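Nicotinate-nucleotide pyrophosphorylase (Francisella tularensis subsp. tularensis, PDB 3TQV) probably catalyses the transfer of phosphoribose from 5-phospho-alpha-D-ribose 1-diphosphate to quinolinate with loss of CO2, yielding nicotinate ribonucleotide for NAD(+) synthesis. Local coordinates at residues I75-Y81 and R92-K97; L208-N212 and I234-I238; L58-A64 and F113-S118. All coordinates share one frame; numbering follows the deposited sequence.

Interaction 1: I75-Y81 and R92-K97; sequences IQITWLY and RIFELK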
ATOM      1  N   ILE B  75     -27.300   6.437   5.610  1.00 41.65           N
ATOM      2  CA  ILE B  75     -26.330   6.633   6.688  1.00 33.97           C
ATOM      3  C   ILE B  75     -25.900   8.091   6.757  1.00 38.15           C
ATOM      4  O   ILE B  75     -25.392   8.633   5.781  1.00 36.18           O
ATOM      5  CB  ILE B  75     -25.055   5.778   6.514  1.00 29.91           C
ATOM      6  CG1 ILE B  75     -25.392   4.285   6.431  1.00 33.93           C
ATOM      7  CG2 ILE B  75     -24.085   6.047   7.667  1.00 26.52           C
ATOM      8  CD1 ILE B  75     -24.203   3.400   6.009  1.00 24.29           C
ATOM      9  N   GLN B  76     -26.094   8.719   7.913  1.00 49.86           N
ATOM     10  CA  GLN B  76     -25.667  10.100   8.107  1.00 46.64           C
ATOM     11  C   GLN B  76     -24.299  10.136   8.767  1.00 48.53           C
ATOM     12  O   GLN B  76     -24.065   9.460   9.777  1.00 50.50           O
ATOM     13  CB  GLN B  76     -26.658  10.850   8.991  1.00 46.73           C
ATOM     14  CG  GLN B  76     -28.109  10.569   8.687  1.00 54.63           C
ATOM     15  CD  GLN B  76     -28.984  10.693   9.918  1.00 70.38           C
ATOM     16  OE1 GLN B  76     -29.136  11.780  10.482  1.00 65.43           O
ATOM     17  NE2 GLN B  76     -29.558   9.572  10.351  1.00 69.03           N
ATOM     18  N   ILE B  77     -23.399  10.942   8.206  1.00 31.00           N
ATOM     19  CA  ILE B  77     -22.057  11.068   8.767  1.00 26.33           C
ATOM     20  C   ILE B  77     -21.778  12.491   9.264  1.00 29.76           C
ATOM     21  O   ILE B  77     -22.123  13.478   8.610  1.00 31.50           O
ATOM     22  CB  ILE B  77     -20.978  10.621   7.747  1.00 25.57           C
ATOM     23  CG1 ILE B  77     -19.599  10.619   8.385  1.00 26.03           C
ATOM     24  CG2 ILE B  77     -20.990  11.513   6.518  1.00 24.64           C
ATOM     25  CD1 ILE B  77     -18.567   9.876   7.552  1.00 26.45           C
ATOM     26  N   THR B  78     -21.167  12.587  10.436  1.00 28.41           N
ATOM     27  CA  THR B  78     -20.668  13.865  10.907  1.00 25.86           C
ATOM     28  C   THR B  78     -19.192  13.765  11.214  1.00 32.24           C
ATOM     29  O   THR B  78     -18.761  12.925  12.001  1.00 30.67           O
ATOM     30  CB  THR B  78     -21.391  14.338  12.157  1.00 22.00           C
ATOM     31  OG1 THR B  78     -22.797  14.261  11.935  1.00 23.46           O
ATOM     32  CG2 THR B  78     -20.998  15.780  12.479  1.00 30.42           C
ATOM     33  N   TRP B  79     -18.427  14.642  10.583  1.00 30.54           N
ATOM     34  CA  TRP B  79     -16.989  14.672  10.747  1.00 32.35           C
ATOM     35  C   TRP B  79     -16.548  15.624  11.862  1.00 33.32           C
ATOM     36  O   TRP B  79     -16.889  16.814  11.872  1.00 37.35           O
ATOM     37  CB  TRP B  79     -16.342  15.053   9.418  1.00 35.49           C
ATOM     38  CG  TRP B  79     -16.470  13.980   8.370  1.00 34.00           C
ATOM     39  CD1 TRP B  79     -17.429  13.878   7.399  1.00 31.04           C
ATOM     40  CD2 TRP B  79     -15.600  12.852   8.193  1.00 32.03           C
ATOM     41  NE1 TRP B  79     -17.207  12.764   6.630  1.00 33.94           N
ATOM     42  CE2 TRP B  79     -16.092  12.115   7.096  1.00 29.47           C
ATOM     43  CE3 TRP B  79     -14.452  12.400   8.854  1.00 29.09           C
ATOM     44  CZ2 TRP B  79     -15.477  10.946   6.648  1.00 26.80           C
ATOM     45  CZ3 TRP B  79     -13.844  11.239   8.405  1.00 27.33           C
ATOM     46  CH2 TRP B  79     -14.358  10.527   7.315  1.00 26.22           C
ATOM     47  N   LEU B  80     -15.787  15.090  12.805  1.00 24.24           N
ATOM     48  CA  LEU B  80     -15.258  15.897  13.900  1.00 24.38           C
ATOM     49  C   LEU B  80     -13.883  16.450  13.555  1.00 21.97           C
ATOM     50  O   LEU B  80     -13.423  17.404  14.156  1.00 18.71           O
ATOM     51  CB  LEU B  80     -15.204  15.089  15.205  1.00 26.96           C
ATOM     52  CG  LEU B  80     -16.547  14.883  15.913  1.00 24.72           C
ATOM     53  CD1 LEU B  80     -17.350  13.725  15.319  1.00 29.44           C
ATOM     54  CD2 LEU B  80     -16.292  14.626  17.379  1.00 25.94           C
ATOM     55  N   TYR B  81     -13.225  15.810  12.599  1.00 22.46           N
ATOM     56  CA  TYR B  81     -11.981  16.303  12.047  1.00 19.08           C
ATOM     57  C   TYR B  81     -12.080  16.232  10.535  1.00 18.90           C
ATOM     58  O   TYR B  81     -12.811  15.403  10.004  1.00 23.81           O
ATOM     59  CB  TYR B  81     -10.811  15.453  12.526  1.00 19.72           C
ATOM     60  CG  TYR B  81     -10.489  15.656  13.976  1.00 17.22           C
ATOM     61  CD1 TYR B  81      -9.515  16.569  14.366  1.00 14.65           C
ATOM     62  CD2 TYR B  81     -11.164  14.944  14.960  1.00 14.57           C
ATOM     63  CE1 TYR B  81      -9.215  16.770  15.701  1.00 18.27           C
ATOM     64  CE2 TYR B  81     -10.877  15.135  16.304  1.00 15.01           C
ATOM     65  CZ  TYR B  81      -9.900  16.057  16.673  1.00 17.69           C
ATOM     66  OH  TYR B  81      -9.608  16.262  18.008  1.00  6.78           O
ATOM     67  N   ARG B  92     -12.360  10.975  18.474  1.00 27.33           N
ATOM     68  CA  ARG B  92     -13.365  10.509  17.536  1.00 28.30           C
ATOM     69  C   ARG B  92     -13.249  11.327  16.261  1.00 27.91           C
ATOM     70  O   ARG B  92     -13.330  12.557  16.308  1.00 28.65           O
ATOM     71  CB  ARG B  92     -14.769  10.686  18.117  1.00 24.34           C
ATOM     72  CG  ARG B  92     -15.108   9.858  19.343  1.00 27.79           C
ATOM     73  CD  ARG B  92     -16.601   9.982  19.627  1.00 37.61           C
ATOM     74  NE  ARG B  92     -17.025   9.301  20.850  1.00 38.72           N
ATOM     75  CZ  ARG B  92     -18.297   9.173  21.221  1.00 36.71           C
ATOM     76  NH1 ARG B  92     -19.257   9.670  20.456  1.00 29.57           N
ATOM     77  NH2 ARG B  92     -18.611   8.543  22.343  1.00 34.96           N
ATOM     78  N   ILE B  93     -13.074  10.667  15.119  1.00 26.01           N
ATOM     79  CA  ILE B  93     -12.958  11.408  13.866  1.00 27.25           C
ATOM     80  C   ILE B  93     -14.302  11.646  13.178  1.00 21.10           C
ATOM     81  O   ILE B  93     -14.523  12.701  12.572  1.00 22.25           O
ATOM     82  CB  ILE B  93     -11.929  10.785  12.902  1.00 27.45           C
ATOM     83  CG1 ILE B  93     -12.192   9.292  12.716  1.00 27.92           C
ATOM     84  CG2 ILE B  93     -10.522  10.979  13.447  1.00 28.36           C
ATOM     85  CD1 ILE B  93     -11.016   8.545  12.141  1.00 25.74           C
ATOM     86  N   PHE B  94     -15.211  10.687  13.282  1.00 13.79           N
ATOM     87  CA  PHE B  94     -16.531  10.906  12.714  1.00 18.68           C
ATOM     88  C   PHE B  94     -17.566  10.111  13.466  1.00 19.13           C
ATOM     89  O   PHE B  94     -17.224   9.230  14.236  1.00 22.23           O
ATOM     90  CB  PHE B  94     -16.568  10.584  11.210  1.00 19.12           C
ATOM     91  CG  PHE B  94     -16.365   9.120  10.885  1.00 18.98           C
ATOM     92  CD1 PHE B  94     -17.446   8.239  10.880  1.00 18.98           C
ATOM     93  CD2 PHE B  94     -15.106   8.636  10.577  1.00 15.86           C
ATOM     94  CE1 PHE B  94     -17.271   6.892  10.585  1.00 18.06           C
ATOM     95  CE2 PHE B  94     -14.915   7.301  10.285  1.00 18.46           C
ATOM     96  CZ  PHE B  94     -15.997   6.416  10.288  1.00 15.41           C
ATOM     97  N   GLU B  95     -18.831  10.451  13.263  1.00 31.34           N
ATOM     98  CA  GLU B  95     -19.926   9.727  13.892  1.00 29.35           C
ATOM     99  C   GLU B  95     -20.916   9.278  12.847  1.00 29.19           C
ATOM    100  O   GLU B  95     -21.103   9.924  11.810  1.00 29.64           O
ATOM    101  CB  GLU B  95     -20.619  10.580  14.948  1.00 28.83           C
ATOM    102  CG  GLU B  95     -19.800  10.731  16.215  1.00 32.81           C
ATOM    103  CD  GLU B  95     -20.348  11.795  17.148  1.00 43.55           C
ATOM    104  OE1 GLU B  95     -21.107  12.671  16.673  1.00 43.11           O
ATOM    105  OE2 GLU B  95     -20.013  11.750  18.356  1.00 35.42           O
ATOM    106  N   LEU B  96     -21.530   8.137  13.114  1.00 26.79           N
ATOM    107  CA  LEU B  96     -22.471   7.564  12.175  1.00 27.59           C
ATOM    108  C   LEU B  96     -23.820   7.400  12.854  1.00 27.74           C
ATOM    109  O   LEU B  96     -23.907   7.106  14.052  1.00 26.02           O
ATOM    110  CB  LEU B  96     -21.969   6.212  11.641  1.00 26.71           C
ATOM    111  CG  LEU B  96     -20.690   6.092  10.788  1.00 27.40           C
ATOM    112  CD1 LEU B  96     -20.442   4.636  10.426  1.00 23.70           C
ATOM    113  CD2 LEU B  96     -20.731   6.928   9.509  1.00 23.79           C
ATOM    114  N   LYS B  97     -24.865   7.627  12.073  1.00 34.38           N
ATOM    115  CA  LYS B  97     -26.211   7.275  12.469  1.00 39.07           C
ATOM    116  C   LYS B  97     -26.852   6.575  11.274  1.00 35.98           C
ATOM    117  O   LYS B  97     -26.874   7.115  10.155  1.00 30.21           O
ATOM    118  CB  LYS B  97     -26.983   8.527  12.871  1.00 44.70           C
ATOM    119  CG  LYS B  97     -28.484   8.355  12.960  1.00 49.94           C
ATOM    120  CD  LYS B  97     -28.959   8.214  14.396  1.00 54.21           C
ATOM    121  CE  LYS B  97     -30.409   8.698  14.553  1.00 69.65           C
ATOM    122  NZ  LYS B  97     -30.504  10.184  14.752  1.00 48.50           N
TER

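Interaction 2: L208-N212 and I234-I238; sequences LDELN and IAVSI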
ATOM      1  N   LEU B 208      28.930  16.485  -9.956  1.00 27.43           N
ATOM      2  CA  LEU B 208      28.995  17.930 -10.010  1.00 26.21           C
ATOM      3  C   LEU B 208      29.206  18.392 -11.449  1.00 31.49           C
ATOM      4  O   LEU B 208      28.667  19.425 -11.854  1.00 34.27           O
ATOM      5  CB  LEU B 208      30.124  18.450  -9.133  1.00 27.91           C
ATOM      6  CG  LEU B 208      29.981  18.152  -7.649  1.00 30.43           C
ATOM      7  CD1 LEU B 208      31.276  18.500  -6.942  1.00 23.65           C
ATOM      8  CD2 LEU B 208      28.803  18.930  -7.089  1.00 22.24           C
ATOM      9  N   ASP B 209      29.987  17.639 -12.221  1.00 29.01           N
ATOM     10  CA  ASP B 209      30.179  17.988 -13.624  1.00 30.10           C
ATOM     11  C   ASP B 209      28.889  17.897 -14.425  1.00 27.00           C
ATOM     12  O   ASP B 209      28.608  18.769 -15.234  1.00 30.43           O
ATOM     13  CB  ASP B 209      31.243  17.125 -14.309  1.00 28.05           C
ATOM     14  CG  ASP B 209      31.378  17.460 -15.785  1.00 34.03           C
ATOM     15  OD1 ASP B 209      32.319  18.197 -16.137  1.00 33.25           O
ATOM     16  OD2 ASP B 209      30.525  17.022 -16.583  1.00 35.00           O
ATOM     17  N   GLU B 210      28.120  16.836 -14.228  1.00 31.24           N
ATOM     18  CA  GLU B 210      26.827  16.763 -14.890  1.00 33.17           C
ATOM     19  C   GLU B 210      25.939  17.928 -14.442  1.00 31.37           C
ATOM     20  O   GLU B 210      25.135  18.445 -15.218  1.00 31.87           O
ATOM     21  CB  GLU B 210      26.141  15.418 -14.633  1.00 29.31           C
ATOM     22  CG  GLU B 210      26.485  14.327 -15.645  1.00 34.94           C
ATOM     23  CD  GLU B 210      26.065  12.944 -15.175  1.00 37.86           C
ATOM     24  OE1 GLU B 210      25.789  12.793 -13.960  1.00 34.51           O
ATOM     25  OE2 GLU B 210      26.012  12.009 -16.010  1.00 36.57           O
ATOM     26  N   LEU B 211      26.100  18.355 -13.194  1.00 20.20           N
ATOM     27  CA  LEU B 211      25.270  19.436 -12.680  1.00 19.11           C
ATOM     28  C   LEU B 211      25.547  20.722 -13.445  1.00 21.36           C
ATOM     29  O   LEU B 211      24.624  21.451 -13.820  1.00 25.11           O
ATOM     30  CB  LEU B 211      25.495  19.648 -11.178  1.00 18.14           C
ATOM     31  CG  LEU B 211      24.794  20.915 -10.658  1.00 16.53           C
ATOM     32  CD1 LEU B 211      23.293  20.706 -10.680  1.00 15.50           C
ATOM     33  CD2 LEU B 211      25.269  21.291  -9.263  1.00 11.78           C
ATOM     34  N   ASN B 212      26.831  20.991 -13.666  1.00 21.01           N
ATOM     35  CA  ASN B 212      27.243  22.157 -14.429  1.00 22.67           C
ATOM     36  C   ASN B 212      26.650  22.131 -15.832  1.00 26.51           C
ATOM     37  O   ASN B 212      26.136  23.133 -16.328  1.00 26.39           O
ATOM     38  CB  ASN B 212      28.769  22.282 -14.437  1.00 25.35           C
ATOM     39  CG  ASN B 212      29.319  22.651 -13.070  1.00 18.83           C
ATOM     40  OD1 ASN B 212      28.622  23.266 -12.271  1.00 23.96           O
ATOM     41  ND2 ASN B 212      30.557  22.264 -12.787  1.00 11.42           N
ATOM     42  N   ILE B 234      28.759  21.699  -2.133  1.00 20.56           N
ATOM     43  CA  ILE B 234      29.263  22.268  -3.376  1.00 22.66           C
ATOM     44  C   ILE B 234      28.126  22.685  -4.296  1.00 25.92           C
ATOM     45  O   ILE B 234      28.122  23.795  -4.827  1.00 25.76           O
ATOM     46  CB  ILE B 234      30.063  21.244  -4.178  1.00 28.23           C
ATOM     47  CG1 ILE B 234      31.128  20.566  -3.307  1.00 35.75           C
ATOM     48  CG2 ILE B 234      30.645  21.909  -5.417  1.00 19.73           C
ATOM     49  CD1 ILE B 234      32.285  21.456  -2.902  1.00 29.50           C
ATOM     50  N   ALA B 235      27.183  21.760  -4.492  1.00 24.82           N
ATOM     51  CA  ALA B 235      26.073  21.922  -5.428  1.00 22.23           C
ATOM     52  C   ALA B 235      25.263  23.158  -5.109  1.00 26.99           C
ATOM     53  O   ALA B 235      25.017  23.997  -5.982  1.00 27.44           O
ATOM     54  CB  ALA B 235      25.167  20.674  -5.420  1.00 21.43           C
ATOM     55  N   VAL B 236      24.850  23.262  -3.852  1.00 16.05           N
ATOM     56  CA  VAL B 236      24.113  24.420  -3.380  1.00 19.09           C
ATOM     57  C   VAL B 236      24.801  25.732  -3.751  1.00 17.86           C
ATOM     58  O   VAL B 236      24.145  26.638  -4.258  1.00 27.57           O
ATOM     59  CB  VAL B 236      23.902  24.376  -1.855  1.00 18.37           C
ATOM     60  CG1 VAL B 236      23.336  25.712  -1.361  1.00 12.46           C
ATOM     61  CG2 VAL B 236      23.004  23.187  -1.467  1.00 11.88           C
ATOM     62  N   SER B 237      26.109  25.840  -3.496  1.00 26.15           N
ATOM     63  CA  SER B 237      26.863  27.032  -3.909  1.00 27.82           C
ATOM     64  C   SER B 237      26.755  27.271  -5.409  1.00 28.77           C
ATOM     65  O   SER B 237      26.459  28.383  -5.857  1.00 36.63           O
ATOM     66  CB  SER B 237      28.345  26.934  -3.537  1.00 27.95           C
ATOM     67  OG  SER B 237      28.552  27.168  -2.160  1.00 36.14           O
ATOM     68  N   ILE B 238      27.011  26.221  -6.179  1.00 25.69           N
ATOM     69  CA  ILE B 238      26.949  26.304  -7.629  1.00 26.27           C
ATOM     70  C   ILE B 238      25.566  26.721  -8.123  1.00 25.77           C
ATOM     71  O   ILE B 238      25.452  27.455  -9.104  1.00 32.31           O
ATOM     72  CB  ILE B 238      27.364  24.953  -8.273  1.00 25.60           C
ATOM     73  CG1 ILE B 238      28.835  24.656  -7.957  1.00 24.20           C
ATOM     74  CG2 ILE B 238      27.116  24.954  -9.776  1.00 21.90           C
ATOM     75  CD1 ILE B 238      29.316  23.329  -8.477  1.00 18.90           C
TER

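Interaction 3: L58-A64 and F113-S118; sequences LCGQDFA and FIQMLS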
ATOM      1  N   LEU B  58      -5.237  12.988   9.491  1.00 16.33           N
ATOM      2  CA  LEU B  58      -6.382  12.440   8.789  1.00 15.98           C
ATOM      3  C   LEU B  58      -6.330  12.679   7.290  1.00 19.51           C
ATOM      4  O   LEU B  58      -5.984  13.769   6.816  1.00 22.20           O
ATOM      5  CB  LEU B  58      -7.676  13.026   9.351  1.00 15.58           C
ATOM      6  CG  LEU B  58      -9.002  12.748   8.612  1.00 22.86           C
ATOM      7  CD1 LEU B  58      -9.213  11.244   8.382  1.00 19.76           C
ATOM      8  CD2 LEU B  58     -10.181  13.350   9.386  1.00 23.23           C
ATOM      9  N   CYS B  59      -6.690  11.634   6.557  1.00 14.24           N
ATOM     10  CA  CYS B  59      -6.851  11.678   5.112  1.00 18.88           C
ATOM     11  C   CYS B  59      -7.802  10.542   4.709  1.00 21.15           C
ATOM     12  O   CYS B  59      -7.662   9.402   5.158  1.00 23.90           O
ATOM     13  CB  CYS B  59      -5.495  11.557   4.424  1.00 22.74           C
ATOM     14  SG  CYS B  59      -5.543  11.824   2.641  1.00 27.77           S
ATOM     15  N   GLY B  60      -8.799  10.853   3.893  1.00 21.07           N
ATOM     16  CA  GLY B  60      -9.752   9.833   3.497  1.00 24.83           C
ATOM     17  C   GLY B  60     -11.228  10.177   3.578  1.00 26.29           C
ATOM     18  O   GLY B  60     -12.053   9.384   3.137  1.00 30.34           O
ATOM     19  N   GLN B  61     -11.564  11.336   4.140  1.00 18.45           N
ATOM     20  CA  GLN B  61     -12.950  11.823   4.144  1.00 18.02           C
ATOM     21  C   GLN B  61     -13.734  11.475   2.877  1.00 20.57           C
ATOM     22  O   GLN B  61     -14.748  10.773   2.948  1.00 22.66           O
ATOM     23  CB  GLN B  61     -12.997  13.333   4.371  1.00 24.58           C
ATOM     24  CG  GLN B  61     -13.045  13.722   5.847  1.00 19.57           C
ATOM     25  CD  GLN B  61     -13.211  15.222   6.060  1.00 24.43           C
ATOM     26  OE1 GLN B  61     -14.173  15.666   6.685  1.00 26.57           O
ATOM     27  NE2 GLN B  61     -12.268  16.000   5.553  1.00 16.55           N
ATOM     28  N   ASP B  62     -13.255  11.964   1.732  1.00 19.65           N
ATOM     29  CA  ASP B  62     -13.902  11.719   0.435  1.00 23.34           C
ATOM     30  C   ASP B  62     -14.230  10.260   0.139  1.00 23.41           C
ATOM     31  O   ASP B  62     -15.314   9.957  -0.350  1.00 25.78           O
ATOM     32  CB  ASP B  62     -13.049  12.253  -0.716  1.00 24.53           C
ATOM     33  CG  ASP B  62     -12.962  13.742  -0.722  1.00 27.73           C
ATOM     34  OD1 ASP B  62     -13.852  14.377  -0.124  1.00 25.47           O
ATOM     35  OD2 ASP B  62     -12.008  14.278  -1.324  1.00 32.66           O
ATOM     36  N   PHE B  63     -13.283   9.365   0.398  1.00 22.18           N
ATOM     37  CA  PHE B  63     -13.524   7.937   0.190  1.00 22.62           C
ATOM     38  C   PHE B  63     -14.592   7.384   1.130  1.00 21.89           C
ATOM     39  O   PHE B  63     -15.588   6.812   0.688  1.00 19.72           O
ATOM     40  CB  PHE B  63     -12.217   7.132   0.313  1.00 22.95           C
ATOM     41  CG  PHE B  63     -11.202   7.472  -0.746  1.00 22.24           C
ATOM     42  CD1 PHE B  63     -11.171   6.774  -1.938  1.00 14.79           C
ATOM     43  CD2 PHE B  63     -10.298   8.508  -0.557  1.00 19.48           C
ATOM     44  CE1 PHE B  63     -10.257   7.082  -2.926  1.00 15.80           C
ATOM     45  CE2 PHE B  63      -9.371   8.817  -1.540  1.00 19.08           C
ATOM     46  CZ  PHE B  63      -9.354   8.098  -2.730  1.00 15.80           C
ATOM     47  N   ALA B  64     -14.376   7.551   2.427  1.00 17.38           N
ATOM     48  CA  ALA B  64     -15.357   7.131   3.420  1.00 14.20           C
ATOM     49  C   ALA B  64     -16.738   7.615   3.009  1.00 19.92           C
ATOM     50  O   ALA B  64     -17.676   6.833   2.928  1.00 16.61           O
ATOM     51  CB  ALA B  64     -14.994   7.680   4.761  1.00 13.23           C
ATOM     52  N   PHE B 113      -9.549   2.630   3.939  1.00 23.29           N
ATOM     53  CA  PHE B 113      -9.104   3.825   3.231  1.00 24.33           C
ATOM     54  C   PHE B 113      -8.471   4.864   4.160  1.00 25.14           C
ATOM     55  O   PHE B 113      -7.448   5.471   3.824  1.00 25.27           O
ATOM     56  CB  PHE B 113     -10.236   4.454   2.427  1.00 20.90           C
ATOM     57  CG  PHE B 113     -10.438   3.833   1.076  1.00 20.88           C
ATOM     58  CD1 PHE B 113     -11.464   2.935   0.862  1.00 17.00           C
ATOM     59  CD2 PHE B 113      -9.614   4.165   0.019  1.00 21.33           C
ATOM     60  CE1 PHE B 113     -11.669   2.391  -0.371  1.00 20.42           C
ATOM     61  CE2 PHE B 113      -9.820   3.618  -1.229  1.00 15.16           C
ATOM     62  CZ  PHE B 113     -10.843   2.728  -1.425  1.00 19.65           C
ATOM     63  N   ILE B 114      -9.068   5.067   5.326  1.00 16.53           N
ATOM     64  CA  ILE B 114      -8.506   6.028   6.263  1.00 16.79           C
ATOM     65  C   ILE B 114      -7.162   5.515   6.770  1.00 12.78           C
ATOM     66  O   ILE B 114      -6.187   6.256   6.781  1.00 11.58           O
ATOM     67  CB  ILE B 114      -9.459   6.327   7.447  1.00 11.68           C
ATOM     68  CG1 ILE B 114     -10.900   6.427   6.965  1.00 12.84           C
ATOM     69  CG2 ILE B 114      -9.079   7.616   8.123  1.00 10.12           C
ATOM     70  CD1 ILE B 114     -11.068   7.303   5.771  1.00 21.12           C
ATOM     71  N   GLN B 115      -7.111   4.247   7.175  1.00 26.11           N
ATOM     72  CA  GLN B 115      -5.871   3.629   7.662  1.00 24.06           C
ATOM     73  C   GLN B 115      -4.713   3.966   6.769  1.00 24.37           C
ATOM     74  O   GLN B 115      -3.629   4.334   7.218  1.00 24.84           O
ATOM     75  CB  GLN B 115      -5.972   2.118   7.569  1.00 26.28           C
ATOM     76  CG  GLN B 115      -6.626   1.437   8.701  1.00 29.14           C
ATOM     77  CD  GLN B 115      -6.803  -0.019   8.395  1.00 29.54           C
ATOM     78  OE1 GLN B 115      -6.379  -0.505   7.337  1.00 25.54           O
ATOM     79  NE2 GLN B 115      -7.434  -0.732   9.309  1.00 31.53           N
HETATM   80  N   MSE B 116      -4.962   3.773   5.486  1.00 24.81           N
HETATM   81  CA  MSE B 116      -3.933   3.812   4.488  1.00 23.89           C
HETATM   82  C   MSE B 116      -3.502   5.242   4.228  1.00 26.94           C
HETATM   83  O   MSE B 116      -2.337   5.600   4.425  1.00 26.74           O
HETATM   84  CB  MSE B 116      -4.463   3.183   3.211  1.00 24.80           C
HETATM   85  CG  MSE B 116      -3.408   2.992   2.163  1.00 23.39           C
HETATM   86 SE   MSE B 116      -4.225   2.851   0.426  1.00 23.00          SE
HETATM   87  CE  MSE B 116      -2.627   3.144  -0.649  1.00 22.07           C
ATOM     88  N   LEU B 117      -4.458   6.057   3.797  1.00 23.99           N
ATOM     89  CA  LEU B 117      -4.179   7.429   3.401  1.00 26.39           C
ATOM     90  C   LEU B 117      -3.714   8.272   4.570  1.00 22.97           C
ATOM     91  O   LEU B 117      -2.827   9.108   4.420  1.00 22.84           O
ATOM     92  CB  LEU B 117      -5.407   8.050   2.732  1.00 28.54           C
ATOM     93  CG  LEU B 117      -5.812   7.267   1.476  1.00 26.12           C
ATOM     94  CD1 LEU B 117      -7.154   7.728   0.922  1.00 25.94           C
ATOM     95  CD2 LEU B 117      -4.718   7.341   0.415  1.00 21.05           C
ATOM     96  N   SER B 118      -4.303   8.050   5.737  1.00 15.39           N
ATOM     97  CA  SER B 118      -3.871   8.773   6.921  1.00 12.70           C
ATOM     98  C   SER B 118      -2.483   8.278   7.254  1.00 11.07           C
ATOM     99  O   SER B 118      -1.653   9.016   7.786  1.00 13.76           O
ATOM    100  CB  SER B 118      -4.812   8.523   8.094  1.00 11.94           C
ATOM    101  OG  SER B 118      -6.129   8.919   7.785  1.00 10.80           O
TER

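Interaction 1: I75-Y81 and R92-K97
Lys-97 and Gln-76 sit opposite each other as an antiparallel hydrogen-bonded pair, Gln-76 N giving to Lys-97 O (2.9 Å) and Lys-97 N returning a bond to Gln-76 O (3.0 Å). Their side chains leave the sheet side by side. With chi1 at 165°, Lys-97 swings CG away from its own backbone N, and CB and CG lie beside the Gln-76 amide. Thr-78 and Glu-95 repeat the bonded pairing two residues on. Leu-80, just past strand 76-79, closes the other end: its N reaches Ile-93 O at 2.7 Å, while its CD1 lies against Phe-94 CA (3.9 Å) and Glu-95 CG (4.0 Å). Glu-95 OE2 in turn forms a salt bridge with Arg-92 NH1. Ile-77, Trp-79, Phe-94 and Leu-96 occupy the opposite face, turned to helices 61-71 and 100-130. There Phe-94 CB rests over the six-membered ring of Trp-79, 4.0 Å from its centroid, and Trp-79 NE1 is hydrogen-bonded to Asn-65. The chemistry is thus two-sided: backbone bonds join strand 76-79, outermost in this chain's sheet, to its neighbour, and the sheet's apolar face packs on helices while the face of Gln-76, Thr-78, Glu-95 and Lys-97 stays polar.

Interaction 2: L208-N212 and I234-I238
Two neighbouring outer helices of the alpha/beta barrel domain meet where Leu-208 and Leu-211 of helix 208-216 face Ile-234, Ala-235 and Ile-238 of helix 229-239. The segments run nearly parallel, their axes 15° apart in direction and 10.8 Å apart at closest approach, so the gap is bridged by side chains. At the N-terminal end Leu-208 crosses Ile-234 at about a right angle and brings both methyls to one branch: CD1 lies 3.8 Å and CD2 3.9 Å from Ile-234 CG2. Leu-208 also packs on Phe-227, in the loop ahead of helix 229-239. One turn later Leu-211 holds its CG anti to the backbone N (chi1 171°), a setting that sends CD2 across to Ala-235 CB (3.9 Å) and on to Ile-238 CG2 (4.1 Å). A single methyl therefore meets two residues that are neighbours on one side of the partner helix, with the small Ala-235 admitting it close to the backbone.

This pairing follows from the barrel's topology. Each helix comes after a strand of the parallel sheet, 200-205 before the first and 221-225 before the second, so successive beta-alpha-beta crossovers set the helices side by side on the outside. Beneath them, Leu-211 packs on Val-222 and Leu-245, and Ala-235 on Leu-224 and Leu-245, which joins the helix pair to strands 221-225 and 244-248. The side chain of Leu-211 is about 10 Å from those of Glu-204 and Asp-225, both predicted to bind substrate.

Toward solvent the contact turns more polar. Asn-212, an exposed residue, crosses Ile-238 at about a right angle and lays OD1 beside Ile-238 CG2 (3.4 Å), with CD1 of the same isoleucine a little farther off.

Interaction 3: L58-A64 and F113-S118
Leu-117 and Ile-114 of the long helix 100-130 pack into the turn that starts helix 61-71, where Gly-60 holds the N-cap position in the N-terminal domain. Here the packing is close. Ile-114 CD1 reaches the bare backbone of Gly-60, 3.6 Å from its C, while Ile-114 CG2 meets Leu-58 CD1 at 3.6 Å. Leu-117 CD1 comes against Phe-63 CE2 (3.5 Å), and Leu-117 CB lies beside Cys-59 SG (3.8 Å). Phe-63 and Phe-113 have nearly parallel rings, 12° apart in plane, but slid so far that they barely overlap; Phe-63 CB instead sits over the Phe-113 face, 4.2 Å from the centroid. Beyond these rings lie helix 16-31 and, against Phe-113, Pro-146 of the second subunit.

The looser side is that of Gln-61 and Asp-62, partly exposed residues whose side chains do not reach 113-118. At the helix start the two carboxylate oxygens of Asp-83 accept from Gly-60 N and Gln-61 N. On the buried side Cys-59 N donates to Ser-118 OG at 3.0 Å, with 149° at the hydrogen.

Interactions 1 and 3 are one packed unit of the N-terminal domain, their centres about 13 Å apart and the first nested within the loop closed by the second. They meet directly: Trp-79 CZ2 lies 3.8 Å from Ala-64 CB, and Tyr-81 O lies 3.4 Å from Leu-58 CD2. Interaction 2 belongs to the barrel domain on the far side of the chain's centre, its centre about 52 Å from interaction 1 and about 41 Å from interaction 3. Its Leu-211 approaches predicted substrate-binding residues to about 10 Å, whereas interaction 1 lies away from such sites. In interaction 3, Gln-115 packs on Lys-143 of the second subunit, a predicted substrate-binding residue, consistent with a site near the dimer interface.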